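PDB 6Z0C: maquette-3 from Escherichia coli, which has no known natural role, being a designed four-helix bundle that probably tests how charged networks can be buried in a hydrophobic protein core. Local coordinates for residues 18-21 against 22-25; 68-71 against 72-76; 88-91 against 92-96; 108-111 against 112-115; 123-126 against 127-131. One frame throughout, in Å; residues are numbered along the deposited sequence.

Contact 1 of 5, residues 18-21 against 22-25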
loop_
_atom_site.group_PDB
_atom_site.type_symbol
_atom_site.label_atom_id
_atom_site.label_comp_id
_atom_site.label_asym_id
_atom_site.label_seq_id
_atom_site.Cartn_x
_atom_site.Cartn_y
_atom_site.Cartn_z
ATOM N N GLN A 18 -5.074 11.049 5.561
ATOM C CA GLN A 18 -4.521 11.825 4.414
ATOM C C GLN A 18 -2.992 11.748 4.473
ATOM O O GLN A 18 -2.381 11.417 3.443
ATOM C CB GLN A 18 -5.012 13.276 4.423
ATOM C CG GLN A 18 -6.440 13.442 3.921
ATOM C CD GLN A 18 -6.978 14.841 4.108
ATOM O OE1 GLN A 18 -6.513 15.604 4.953
ATOM N NE2 GLN A 18 -7.982 15.189 3.318
ATOM N N GLN A 19 -2.409 12.010 5.646
ATOM C CA GLN A 19 -0.937 11.966 5.868
ATOM C C GLN A 19 -0.428 10.541 5.618
ATOM O O GLN A 19 0.644 10.401 5.010
ATOM C CB GLN A 19 -0.576 12.455 7.270
ATOM C CG GLN A 19 -0.736 13.961 7.438
ATOM C CD GLN A 19 -0.130 14.481 8.717
ATOM O OE1 GLN A 19 0.812 13.906 9.262
ATOM N NE2 GLN A 19 -0.664 15.590 9.205
ATOM N N LEU A 20 -1.173 9.519 6.048
ATOM C CA LEU A 20 -0.766 8.100 5.878
ATOM C C LEU A 20 -0.722 7.756 4.384
ATOM O O LEU A 20 0.251 7.117 3.959
ATOM C CB LEU A 20 -1.732 7.187 6.638
ATOM C CG LEU A 20 -1.436 5.693 6.550
ATOM C CD1 LEU A 20 -0.009 5.389 6.983
ATOM C CD2 LEU A 20 -2.431 4.905 7.392
ATOM N N LEU A 21 -1.718 8.182 3.607
ATOM C CA LEU A 21 -1.764 7.889 2.149
ATOM C C LEU A 21 -0.598 8.601 1.449
ATOM O O LEU A 21 -0.036 8.011 0.504
ATOM C CB LEU A 21 -3.122 8.301 1.576
ATOM C CG LEU A 21 -4.282 7.363 1.912
ATOM C CD1 LEU A 21 -5.611 7.981 1.507
ATOM C CD2 LEU A 21 -4.104 6.002 1.252
ATOM N N GLN A 22 -0.215 9.792 1.916
ATOM C CA GLN A 22 0.967 10.529 1.391
ATOM C C GLN A 22 2.230 9.716 1.703
ATOM O O GLN A 22 3.065 9.552 0.793
ATOM C CB GLN A 22 1.033 11.941 1.973
ATOM C CG GLN A 22 -0.044 12.870 1.429
ATOM C CD GLN A 22 -0.032 14.229 2.088
ATOM O OE1 GLN A 22 0.972 14.665 2.648
ATOM N NE2 GLN A 22 -1.161 14.918 2.023
ATOM N N GLU A 23 2.353 9.213 2.935
ATOM C CA GLU A 23 3.489 8.360 3.380
ATOM C C GLU A 23 3.545 7.095 2.515
ATOM O O GLU A 23 4.648 6.709 2.096
ATOM C CB GLU A 23 3.349 8.019 4.866
ATOM C CG GLU A 23 4.527 7.244 5.423
ATOM C CD GLU A 23 4.495 7.026 6.926
ATOM O OE1 GLU A 23 3.445 7.315 7.549
ATOM O OE2 GLU A 23 5.517 6.562 7.471
ATOM N N ILE A 24 2.393 6.472 2.255
ATOM C CA ILE A 24 2.272 5.276 1.371
ATOM C C ILE A 24 2.764 5.633 -0.042
ATOM O O ILE A 24 3.566 4.865 -0.597
ATOM C CB ILE A 24 0.830 4.734 1.384
ATOM C CG1 ILE A 24 0.552 3.970 2.683
ATOM C CG2 ILE A 24 0.555 3.893 0.148
ATOM C CD1 ILE A 24 -0.898 3.615 2.903
ATOM N N GLN A 25 2.301 6.743 -0.613
ATOM C CA GLN A 25 2.693 7.164 -1.989
ATOM C C GLN A 25 4.208 7.403 -2.048
ATOM O O GLN A 25 4.831 7.001 -3.054
ATOM C CB GLN A 25 1.899 8.393 -2.431
ATOM C CG GLN A 25 0.406 8.119 -2.541
ATOM C CD GLN A 25 -0.219 8.777 -3.746
ATOM O OE1 GLN A 25 -0.309 10.000 -3.828
ATOM N NE2 GLN A 25 -0.661 7.962 -4.691
#
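Leu20, Leu21 and Ile24 make an apolar patch across successive turns of helix 4-48, the first helix of the designed bundle. CD1 of Ile24 touches both leucines, lying 4.2 Å from CG of Leu20 and 4.3 Å from CD2 of Leu21. With CG1 beside its own backbone N (chi1 -76°), the longer Ile24 branch runs back over the preceding turn, and CG1 passes 3.4 Å from Leu20 O. That same carbonyl accepts the backbone N-H of Ile24, with N and O 2.8 Å apart. The four-helix fold uses this patch directly: Leu20 packs on Leu182 and Ala179 of helix 152-194, Ile24 on Leu175 of the same helix, and Leu21 on Gln83 of helix 52-99. The outer side of the turn is polar. Glu23 is extended, with CG anti to its backbone N (chi1 -175°), and its side chain slants across that of Leu20, OE1 4.0 Å from CD1 of Leu20. Gln22 instead folds CG toward the preceding turn, 3.4 Å from Gln18 O. Gln25 does likewise more tightly: its CG sits 3.1 Å from Leu21 O, and its bent chain then leads to Gln76 of helix 52-99.

Contact 2 of 5, residues 68-71 against 72-76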
loop_
_atom_site.group_PDB
_atom_site.type_symbol
_atom_site.label_atom_id
_atom_site.label_comp_id
_atom_site.label_asym_id
_atom_site.label_seq_id
_atom_site.Cartn_x
_atom_site.Cartn_y
_atom_site.Cartn_z
ATOM N N GLN A 68 6.373 -6.793 -11.626
ATOM C CA GLN A 68 6.324 -6.258 -10.238
ATOM C C GLN A 68 6.389 -4.728 -10.267
ATOM O O GLN A 68 5.694 -4.094 -9.453
ATOM C CB GLN A 68 7.467 -6.822 -9.396
ATOM C CG GLN A 68 7.337 -8.312 -9.128
ATOM C CD GLN A 68 8.505 -8.856 -8.343
ATOM O OE1 GLN A 68 9.588 -8.273 -8.313
ATOM N NE2 GLN A 68 8.285 -9.984 -7.691
ATOM N N ILE A 69 7.196 -4.154 -11.159
ATOM C CA ILE A 69 7.266 -2.673 -11.346
ATOM C C ILE A 69 5.872 -2.178 -11.745
ATOM O O ILE A 69 5.413 -1.187 -11.148
ATOM C CB ILE A 69 8.340 -2.262 -12.373
ATOM C CG1 ILE A 69 9.749 -2.315 -11.778
ATOM C CG2 ILE A 69 8.031 -0.884 -12.936
ATOM C CD1 ILE A 69 10.080 -1.158 -10.860
ATOM N N GLU A 70 5.219 -2.838 -12.707
ATOM C CA GLU A 70 3.900 -2.385 -13.223
ATOM C C GLU A 70 2.878 -2.458 -12.084
ATOM O O GLU A 70 2.056 -1.539 -11.989
ATOM C CB GLU A 70 3.441 -3.174 -14.450
ATOM C CG GLU A 70 2.173 -2.615 -15.093
ATOM C CD GLU A 70 2.041 -1.096 -15.159
ATOM O OE1 GLU A 70 1.103 -0.551 -14.531
ATOM O OE2 GLU A 70 2.862 -0.455 -15.855
ATOM N N LEU A 71 2.951 -3.481 -11.228
ATOM C CA LEU A 71 2.020 -3.617 -10.076
ATOM C C LEU A 71 2.177 -2.417 -9.131
ATOM O O LEU A 71 1.148 -1.906 -8.662
ATOM C CB LEU A 71 2.264 -4.922 -9.317
ATOM C CG LEU A 71 1.515 -5.001 -7.985
ATOM C CD1 LEU A 71 0.011 -4.969 -8.208
ATOM C CD2 LEU A 71 1.915 -6.231 -7.201
ATOM N N LEU A 72 3.409 -1.999 -8.829
ATOM C CA LEU A 72 3.668 -0.834 -7.936
ATOM C C LEU A 72 2.972 0.412 -8.495
ATOM O O LEU A 72 2.424 1.182 -7.688
ATOM C CB LEU A 72 5.176 -0.603 -7.785
ATOM C CG LEU A 72 5.899 -1.562 -6.839
ATOM C CD1 LEU A 72 7.385 -1.253 -6.797
ATOM C CD2 LEU A 72 5.309 -1.506 -5.437
ATOM N N GLU A 73 2.981 0.602 -9.817
ATOM C CA GLU A 73 2.327 1.766 -10.473
ATOM C C GLU A 73 0.806 1.647 -10.292
ATOM O O GLU A 73 0.165 2.691 -10.101
ATOM C CB GLU A 73 2.760 1.881 -11.937
ATOM C CG GLU A 73 4.236 2.233 -12.107
ATOM C CD GLU A 73 4.641 3.650 -11.723
ATOM O OE1 GLU A 73 3.768 4.426 -11.280
ATOM O OE2 GLU A 73 5.837 3.980 -11.871
ATOM N N THR A 74 0.257 0.426 -10.312
ATOM C CA THR A 74 -1.166 0.134 -9.972
ATOM C C THR A 74 -1.459 0.578 -8.534
ATOM O O THR A 74 -2.536 1.163 -8.304
ATOM C CB THR A 74 -1.508 -1.351 -10.158
ATOM O OG1 THR A 74 -1.460 -1.631 -11.556
ATOM C CG2 THR A 74 -2.866 -1.727 -9.607
ATOM N N LEU A 75 -0.550 0.296 -7.597
ATOM C CA LEU A 75 -0.715 0.659 -6.163
ATOM C C LEU A 75 -0.751 2.186 -6.013
ATOM O O LEU A 75 -1.537 2.670 -5.185
ATOM C CB LEU A 75 0.411 0.028 -5.336
ATOM C CG LEU A 75 0.386 -1.499 -5.240
ATOM C CD1 LEU A 75 1.461 -1.992 -4.290
ATOM C CD2 LEU A 75 -0.978 -2.012 -4.804
ATOM N N GLN A 76 0.058 2.917 -6.786
ATOM C CA GLN A 76 0.061 4.408 -6.800
ATOM C C GLN A 76 -1.337 4.919 -7.159
ATOM O O GLN A 76 -1.825 5.840 -6.478
ATOM C CB GLN A 76 1.088 4.945 -7.798
ATOM C CG GLN A 76 2.457 5.177 -7.183
ATOM C CD GLN A 76 2.572 6.519 -6.500
ATOM O OE1 GLN A 76 1.925 7.492 -6.884
ATOM N NE2 GLN A 76 3.410 6.587 -5.477
#
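Glu70 meets Glu73 and Thr74 on the outer face of helix 52-99, and the conformations of the three decide how closely their polar ends approach. Glu70 leaves the helix with CG anti to its backbone N, then bends at its second torsion (chi2 39°) so that the carboxylate swings over the next turn. The Glu70 side chain thereby crosses both at about a right angle, its OE1 3.9 Å from CB of Glu73 and 4.1 Å from OG1 of Thr74. Glu73 adopts the other choice: CG lies beside its own N and a bend at the second torsion (chi2 -71°) takes the acid group away, leaving the OE1 atoms of Glu70 and Glu73 6.5 Å apart. Thr74 keeps OG1 beside its backbone N, 3.5 Å from Glu70 O, while its CB presses to 3.1 Å from Leu71 O. On the inner side, Leu72 and Leu75 share one rotamer and lean back along the helix, CG of Leu72 lying 3.6 Å from Gln68 O and CG of Leu75 3.5 Å from Leu71 O. In this four-helix bundle Leu72 then packs on Leu32 of helix 4-48 and Leu75 on Val129 of helix 105-144, while Gln68 accepts a hydrogen bond from Lys35 through OE1. Each N-H of residues 72-75 bonds the carbonyl four residues earlier. The two acids contribute no attraction to each other and would probably repel mildly, so cohesion here rests on the backbone bonds and van der Waals packing, with a polar link to helix 4-48 supplied by Gln68 through Lys35.

Contact 3 of 5, residues 88-91 against 92-96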
loop_
_atom_site.group_PDB
_atom_site.type_symbol
_atom_site.label_atom_id
_atom_site.label_comp_id
_atom_site.label_asym_id
_atom_site.label_seq_id
_atom_site.Cartn_x
_atom_site.Cartn_y
_atom_site.Cartn_z
ATOM N N GLU A 88 -14.298 12.662 -0.137
ATOM C CA GLU A 88 -15.774 12.482 -0.249
ATOM C C GLU A 88 -16.333 12.033 1.108
ATOM O O GLU A 88 -17.437 12.486 1.486
ATOM C CB GLU A 88 -16.121 11.478 -1.348
ATOM C CG GLU A 88 -15.721 11.943 -2.735
ATOM C CD GLU A 88 -16.181 11.053 -3.877
ATOM O OE1 GLU A 88 -15.616 11.174 -4.985
ATOM O OE2 GLU A 88 -17.107 10.252 -3.663
ATOM N N LEU A 89 -15.602 11.171 1.814
ATOM C CA LEU A 89 -15.974 10.715 3.178
ATOM C C LEU A 89 -15.936 11.914 4.131
ATOM O O LEU A 89 -16.865 12.039 4.939
ATOM C CB LEU A 89 -15.025 9.604 3.634
ATOM C CG LEU A 89 -15.372 8.970 4.981
ATOM C CD1 LEU A 89 -16.666 8.180 4.890
ATOM C CD2 LEU A 89 -14.241 8.082 5.468
ATOM N N GLN A 90 -14.913 12.770 4.028
ATOM C CA GLN A 90 -14.800 14.005 4.849
ATOM C C GLN A 90 -16.058 14.854 4.624
ATOM O O GLN A 90 -16.658 15.305 5.619
ATOM C CB GLN A 90 -13.517 14.769 4.513
ATOM C CG GLN A 90 -13.214 15.903 5.481
ATOM C CD GLN A 90 -14.084 17.114 5.253
ATOM O OE1 GLN A 90 -14.444 17.441 4.123
ATOM N NE2 GLN A 90 -14.440 17.786 6.336
ATOM N N GLN A 91 -16.448 15.045 3.362
ATOM C CA GLN A 91 -17.601 15.900 2.965
ATOM C C GLN A 91 -18.891 15.314 3.549
ATOM O O GLN A 91 -19.760 16.098 3.952
ATOM C CB GLN A 91 -17.679 16.028 1.442
ATOM C CG GLN A 91 -16.595 16.923 0.854
ATOM C CD GLN A 91 -16.646 16.975 -0.654
ATOM O OE1 GLN A 91 -17.025 16.013 -1.321
ATOM N NE2 GLN A 91 -16.259 18.114 -1.208
ATOM N N THR A 92 -19.001 13.984 3.615
ATOM C CA THR A 92 -20.194 13.279 4.153
ATOM C C THR A 92 -20.244 13.458 5.675
ATOM O O THR A 92 -21.346 13.711 6.200
ATOM C CB THR A 92 -20.205 11.815 3.703
ATOM O OG1 THR A 92 -20.140 11.835 2.277
ATOM C CG2 THR A 92 -21.438 11.065 4.152
ATOM N N GLY A 93 -19.099 13.345 6.358
ATOM C CA GLY A 93 -18.980 13.665 7.793
ATOM C C GLY A 93 -19.462 15.079 8.073
ATOM O O GLY A 93 -20.264 15.271 9.007
ATOM N N GLN A 94 -19.001 16.037 7.269
ATOM C CA GLN A 94 -19.352 17.474 7.402
ATOM C C GLN A 94 -20.871 17.647 7.276
ATOM O O GLN A 94 -21.432 18.422 8.066
ATOM C CB GLN A 94 -18.589 18.292 6.362
ATOM C CG GLN A 94 -18.798 19.792 6.487
ATOM C CD GLN A 94 -17.749 20.535 5.697
ATOM O OE1 GLN A 94 -16.565 20.519 6.027
ATOM N NE2 GLN A 94 -18.182 21.174 4.630
ATOM N N GLU A 95 -21.505 16.947 6.328
ATOM C CA GLU A 95 -22.981 16.968 6.142
ATOM C C GLU A 95 -23.650 16.570 7.459
ATOM O O GLU A 95 -24.629 17.231 7.848
ATOM C CB GLU A 95 -23.428 16.027 5.021
ATOM C CG GLU A 95 -23.164 16.563 3.631
ATOM C CD GLU A 95 -23.897 17.854 3.312
ATOM O OE1 GLU A 95 -25.108 17.792 3.031
ATOM O OE2 GLU A 95 -23.260 18.923 3.376
ATOM N N LEU A 96 -23.120 15.541 8.126
ATOM C CA LEU A 96 -23.717 14.967 9.359
ATOM C C LEU A 96 -23.726 16.012 10.485
ATOM O O LEU A 96 -24.781 16.141 11.124
ATOM C CB LEU A 96 -22.968 13.690 9.759
ATOM C CG LEU A 96 -23.394 12.425 9.011
ATOM C CD1 LEU A 96 -22.366 11.317 9.184
ATOM C CD2 LEU A 96 -24.769 11.958 9.471
HETATM O O HOH W 1 -20.345 18.526 3.103
#
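Thr92 grips Glu88 O twice, through its backbone N at 3.0 Å and its hydroxyl OG1 at 2.9 Å. The donors arrive from opposite faces of the carbonyl plane, the hydroxyl brought back along the helix by a first torsion of -56° that sets it beside its own N. This is the classic intrahelical threonine bond to the carbonyl one turn earlier, here in helix 52-99 of the four-helix bundle. Gln91 O is likewise shared: Glu95 N donates to it at 3.1 Å, and a water donates at 2.6 Å while also donating to OE2 of Glu95 at 3.0 Å, closing a small bridge outside the helix. A weak hydrogen bond joins the amides of Gln90 and Gln94, where NE2 of Gln90 lies 3.5 Å from OE1 of Gln94. It is straight (177°) but long, and the amide planes stand 73° apart; the strongest polar partner of Gln90 is Gln11, through NE2. Inward, Leu89 and Thr92 pack on Phe111 of helix 105-144, and Leu89 also on Leu186 of helix 152-194. On the water-bridged side, the Glu95 chain, bent at its second torsion, holds CG 3.5 Å from Gln91 O.

Contact 4 of 5, residues 108-111 against 112-115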
loop_
_atom_site.group_PDB
_atom_site.type_symbol
_atom_site.label_atom_id
_atom_site.label_comp_id
_atom_site.label_asym_id
_atom_site.label_seq_id
_atom_site.Cartn_x
_atom_site.Cartn_y
_atom_site.Cartn_z
ATOM N N ARG A 108 -25.841 8.433 6.363
ATOM C CA ARG A 108 -25.234 7.186 6.897
ATOM C C ARG A 108 -24.905 6.252 5.727
ATOM O O ARG A 108 -23.780 5.748 5.690
ATOM C CB ARG A 108 -26.166 6.492 7.893
ATOM C CG ARG A 108 -25.688 5.107 8.314
ATOM C CD ARG A 108 -26.632 4.400 9.269
ATOM N NE ARG A 108 -27.988 4.281 8.749
ATOM C CZ ARG A 108 -28.372 3.462 7.769
ATOM N NH1 ARG A 108 -27.503 2.666 7.166
ATOM N NH2 ARG A 108 -29.640 3.444 7.393
ATOM N N GLN A 109 -25.857 6.029 4.815
ATOM C CA GLN A 109 -25.699 5.072 3.684
ATOM C C GLN A 109 -24.495 5.501 2.837
ATOM O O GLN A 109 -23.629 4.643 2.562
ATOM C CB GLN A 109 -26.984 4.973 2.860
ATOM C CG GLN A 109 -28.050 4.106 3.516
ATOM C CD GLN A 109 -29.380 4.171 2.806
ATOM O OE1 GLN A 109 -29.518 4.791 1.756
ATOM N NE2 GLN A 109 -30.379 3.523 3.379
ATOM N N LYS A 110 -24.427 6.783 2.465
ATOM C CA LYS A 110 -23.328 7.343 1.632
ATOM C C LYS A 110 -21.996 7.171 2.371
ATOM O O LYS A 110 -21.020 6.716 1.739
ATOM C CB LYS A 110 -23.597 8.814 1.299
ATOM C CG LYS A 110 -22.580 9.459 0.368
ATOM C CD LYS A 110 -22.355 8.691 -0.915
ATOM C CE LYS A 110 -21.546 9.464 -1.937
ATOM N NZ LYS A 110 -21.078 8.585 -3.032
ATOM N N PHE A 111 -21.963 7.506 3.663
ATOM C CA PHE A 111 -20.758 7.407 4.530
ATOM C C PHE A 111 -20.249 5.960 4.555
ATOM O O PHE A 111 -19.036 5.738 4.391
ATOM C CB PHE A 111 -21.072 7.906 5.941
ATOM C CG PHE A 111 -19.877 8.028 6.850
ATOM C CD1 PHE A 111 -19.252 6.899 7.363
ATOM C CD2 PHE A 111 -19.392 9.273 7.215
ATOM C CE1 PHE A 111 -18.163 7.017 8.210
ATOM C CE2 PHE A 111 -18.299 9.387 8.060
ATOM C CZ PHE A 111 -17.693 8.260 8.563
ATOM N N GLN A 112 -21.150 5.001 4.767
ATOM C CA GLN A 112 -20.801 3.564 4.917
ATOM C C GLN A 112 -20.363 2.997 3.562
ATOM O O GLN A 112 -19.400 2.207 3.543
ATOM C CB GLN A 112 -21.973 2.811 5.541
ATOM C CG GLN A 112 -22.178 3.170 7.003
ATOM C CD GLN A 112 -23.264 2.345 7.645
ATOM O OE1 GLN A 112 -24.363 2.205 7.113
ATOM N NE2 GLN A 112 -22.957 1.795 8.807
ATOM N N GLN A 113 -21.018 3.406 2.472
ATOM C CA GLN A 113 -20.644 3.018 1.084
ATOM C C GLN A 113 -19.214 3.487 0.787
ATOM O O GLN A 113 -18.437 2.693 0.230
ATOM C CB GLN A 113 -21.630 3.602 0.070
ATOM C CG GLN A 113 -22.965 2.870 0.020
ATOM C CD GLN A 113 -24.033 3.693 -0.658
ATOM O OE1 GLN A 113 -23.745 4.582 -1.458
ATOM N NE2 GLN A 113 -25.285 3.401 -0.340
ATOM N N LEU A 114 -18.872 4.727 1.144
ATOM C CA LEU A 114 -17.512 5.285 0.908
ATOM C C LEU A 114 -16.489 4.528 1.766
ATOM O O LEU A 114 -15.459 4.108 1.220
ATOM C CB LEU A 114 -17.511 6.782 1.218
ATOM C CG LEU A 114 -18.192 7.651 0.161
ATOM C CD1 LEU A 114 -18.442 9.052 0.691
ATOM C CD2 LEU A 114 -17.368 7.696 -1.120
ATOM N N ALA A 115 -16.767 4.346 3.058
ATOM C CA ALA A 115 -15.848 3.672 4.004
ATOM C C ALA A 115 -15.608 2.222 3.555
ATOM O O ALA A 115 -14.464 1.750 3.695
ATOM C CB ALA A 115 -16.388 3.751 5.407
#
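Gln112, Phe111 and Lys110 bury the most surface in this turn near the start of helix 105-144 in the four-helix bundle, and Gln112 does so by reaching back across Arg108 at a slant. Its CG sits beside its own N (chi1 -70°) and passes 3.3 Å from Arg108 O; the extended chain then delivers OE1 to the arginine. There NH1 of Arg108 donates to OE1 of Gln112 at 3.2 Å. The oxygen lies in the guanidinium plane, at its edge, but the amide is turned 79° against it, and a bend at the third torsion (chi3 56°) folds the arginine back to make this possible. CG of Arg108 adds a contact of 3.4 Å with OE1 of Gln112. Phe111 turns its ring into the bundle, edge-to-face with Trp194 of helix 152-194, and the backbone N of Gln112 lies at the edge of the ring, near its plane, 3.7 Å from CD1 of Phe111. Lys110 bends at its second torsion and crosses Leu114, with CE 4.1 Å and CG 4.2 Å from CD1 of Leu114. Leu114 itself packs on Glu88 of helix 52-99. On the outer surface, Gln113 tucks CG 3.2 Å from Gln109 O.

Contact 5 of 5, residues 123-126 against 127-131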
loop_
_atom_site.group_PDB
_atom_site.type_symbol
_atom_site.label_atom_id
_atom_site.label_comp_id
_atom_site.label_asym_id
_atom_site.label_seq_id
_atom_site.Cartn_x
_atom_site.Cartn_y
_atom_site.Cartn_z
ATOM N N GLN A 123 -7.798 -3.689 1.184
ATOM C CA GLN A 123 -7.717 -5.175 1.235
ATOM C C GLN A 123 -7.022 -5.676 -0.038
ATOM O O GLN A 123 -6.108 -6.507 0.088
ATOM C CB GLN A 123 -9.105 -5.780 1.461
ATOM C CG GLN A 123 -9.571 -5.632 2.901
ATOM C CD GLN A 123 -10.977 -6.126 3.136
ATOM O OE1 GLN A 123 -11.597 -6.741 2.271
ATOM N NE2 GLN A 123 -11.493 -5.856 4.323
ATOM N N LYS A 124 -7.423 -5.166 -1.207
ATOM C CA LYS A 124 -6.789 -5.451 -2.525
ATOM C C LYS A 124 -5.308 -5.063 -2.447
ATOM O O LYS A 124 -4.444 -5.893 -2.798
ATOM C CB LYS A 124 -7.533 -4.686 -3.627
ATOM C CG LYS A 124 -6.926 -4.744 -5.024
ATOM C CD LYS A 124 -7.571 -3.753 -5.983
ATOM C CE LYS A 124 -6.731 -3.432 -7.204
ATOM N NZ LYS A 124 -7.143 -4.228 -8.385
ATOM N N PHE A 125 -5.040 -3.845 -1.975
ATOM C CA PHE A 125 -3.685 -3.275 -1.771
ATOM C C PHE A 125 -2.830 -4.248 -0.946
ATOM O O PHE A 125 -1.726 -4.604 -1.399
ATOM C CB PHE A 125 -3.801 -1.910 -1.093
ATOM C CG PHE A 125 -2.606 -1.014 -1.268
ATOM C CD1 PHE A 125 -2.718 0.188 -1.948
ATOM C CD2 PHE A 125 -1.372 -1.372 -0.754
ATOM C CE1 PHE A 125 -1.618 1.016 -2.102
ATOM C CE2 PHE A 125 -0.272 -0.543 -0.912
ATOM C CZ PHE A 125 -0.399 0.646 -1.586
ATOM N N GLN A 126 -3.319 -4.664 0.226
ATOM C CA GLN A 126 -2.584 -5.573 1.150
ATOM C C GLN A 126 -2.265 -6.889 0.429
ATOM O O GLN A 126 -1.105 -7.333 0.520
ATOM C CB GLN A 126 -3.369 -5.833 2.440
ATOM C CG GLN A 126 -2.710 -6.879 3.336
ATOM C CD GLN A 126 -3.262 -6.921 4.740
ATOM O OE1 GLN A 126 -4.273 -6.298 5.055
ATOM N NE2 GLN A 126 -2.593 -7.671 5.603
ATOM N N GLN A 127 -3.250 -7.483 -0.256
ATOM C CA GLN A 127 -3.104 -8.780 -0.975
ATOM C C GLN A 127 -1.976 -8.669 -2.006
ATOM O O GLN A 127 -1.144 -9.598 -2.082
ATOM C CB GLN A 127 -4.411 -9.184 -1.661
ATOM C CG GLN A 127 -5.494 -9.630 -0.689
ATOM C CD GLN A 127 -6.850 -9.786 -1.333
ATOM O OE1 GLN A 127 -7.010 -9.661 -2.547
ATOM N NE2 GLN A 127 -7.848 -10.066 -0.512
ATOM N N LEU A 128 -1.943 -7.571 -2.764
ATOM C CA LEU A 128 -0.965 -7.365 -3.868
ATOM C C LEU A 128 0.443 -7.180 -3.287
ATOM O O LEU A 128 1.389 -7.793 -3.835
ATOM C CB LEU A 128 -1.407 -6.172 -4.718
ATOM C CG LEU A 128 -2.711 -6.375 -5.493
ATOM C CD1 LEU A 128 -3.158 -5.081 -6.152
ATOM C CD2 LEU A 128 -2.578 -7.480 -6.532
ATOM N N VAL A 129 0.582 -6.408 -2.205
ATOM C CA VAL A 129 1.896 -6.190 -1.525
ATOM C C VAL A 129 2.363 -7.508 -0.885
ATOM O O VAL A 129 3.566 -7.835 -1.015
ATOM C CB VAL A 129 1.835 -5.045 -0.494
ATOM C CG1 VAL A 129 3.141 -4.920 0.276
ATOM C CG2 VAL A 129 1.477 -3.717 -1.146
ATOM N N ALA A 130 1.464 -8.229 -0.207
ATOM C CA ALA A 130 1.750 -9.532 0.441
ATOM C C ALA A 130 2.281 -10.526 -0.602
ATOM O O ALA A 130 3.260 -11.229 -0.309
ATOM C CB ALA A 130 0.512 -10.061 1.122
ATOM N N LYS A 131 1.648 -10.577 -1.778
ATOM C CA LYS A 131 2.025 -11.484 -2.891
ATOM C C LYS A 131 3.408 -11.089 -3.422
ATOM O O LYS A 131 4.253 -11.986 -3.588
ATOM C CB LYS A 131 0.952 -11.464 -3.985
ATOM C CG LYS A 131 1.239 -12.331 -5.206
ATOM C CD LYS A 131 1.851 -13.684 -4.888
ATOM C CE LYS A 131 1.688 -14.702 -5.998
ATOM N NZ LYS A 131 2.363 -14.272 -7.246
#
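Four i to i+4 hydrogen bonds join residues 123-126 to 127-130 in regular helical geometry, the shortest from Ala130 N to Gln126 O at 2.8 Å. On the inner side of helix 105-144, Phe125 and Val129 meet. CG2 of Val129 approaches the ring obliquely, 3.6 Å from CE2 and 3.7 Å from CD2 of Phe125. The same methyl lies beside its own backbone N and comes 3.3 Å from Phe125 O, touching both the ring and the carbonyl of the same residue. With CG roughly anti to its N (chi1 -159°), Phe125 sends the ring into the middle of the four-helix bundle, where Ile24 and Ile28 of helix 4-48, Leu75 of helix 52-99 and Val176 of helix 152-194 pack on it. On another flank the methylenes of Lys124 lie across Leu128, with CG of Lys124 3.9 Å from CD1 of Leu128, while CG of Leu128 presses to 3.2 Å from Lys124 O. Gln126 extends elsewhere, its OE1 accepting from NE2 of Gln180. The chemistry implies a division of labour: apolar contacts fill the core, the aliphatic part of a lysine extends them toward the surface, and an amide pair at the helix boundary adds a directional bond.

The five contacts illustrate one local helical pattern reused across three helices of a bundle. Contacts 1, 2 and 5 meet in its middle: CG2 of Ile24 touches CZ of Phe125 at 3.8 Å, NE2 of Gln76 lies 2.8 Å from O of Gln25, and CD1 of Leu75 is 3.6 Å from CG2 of Val129. Contacts 2 and 5 are the closest of the three pairs, centres 11 Å apart. Contacts 3 and 4 make a second cluster, centres 10 Å apart, with CG2 of Thr92 3.6 Å from N of Phe111. This cluster lies toward the potassium ion bound by Gly101, Gly103 and Gln200, about 12 Å from the Glu95 side chain and 11 Å from that of Arg108.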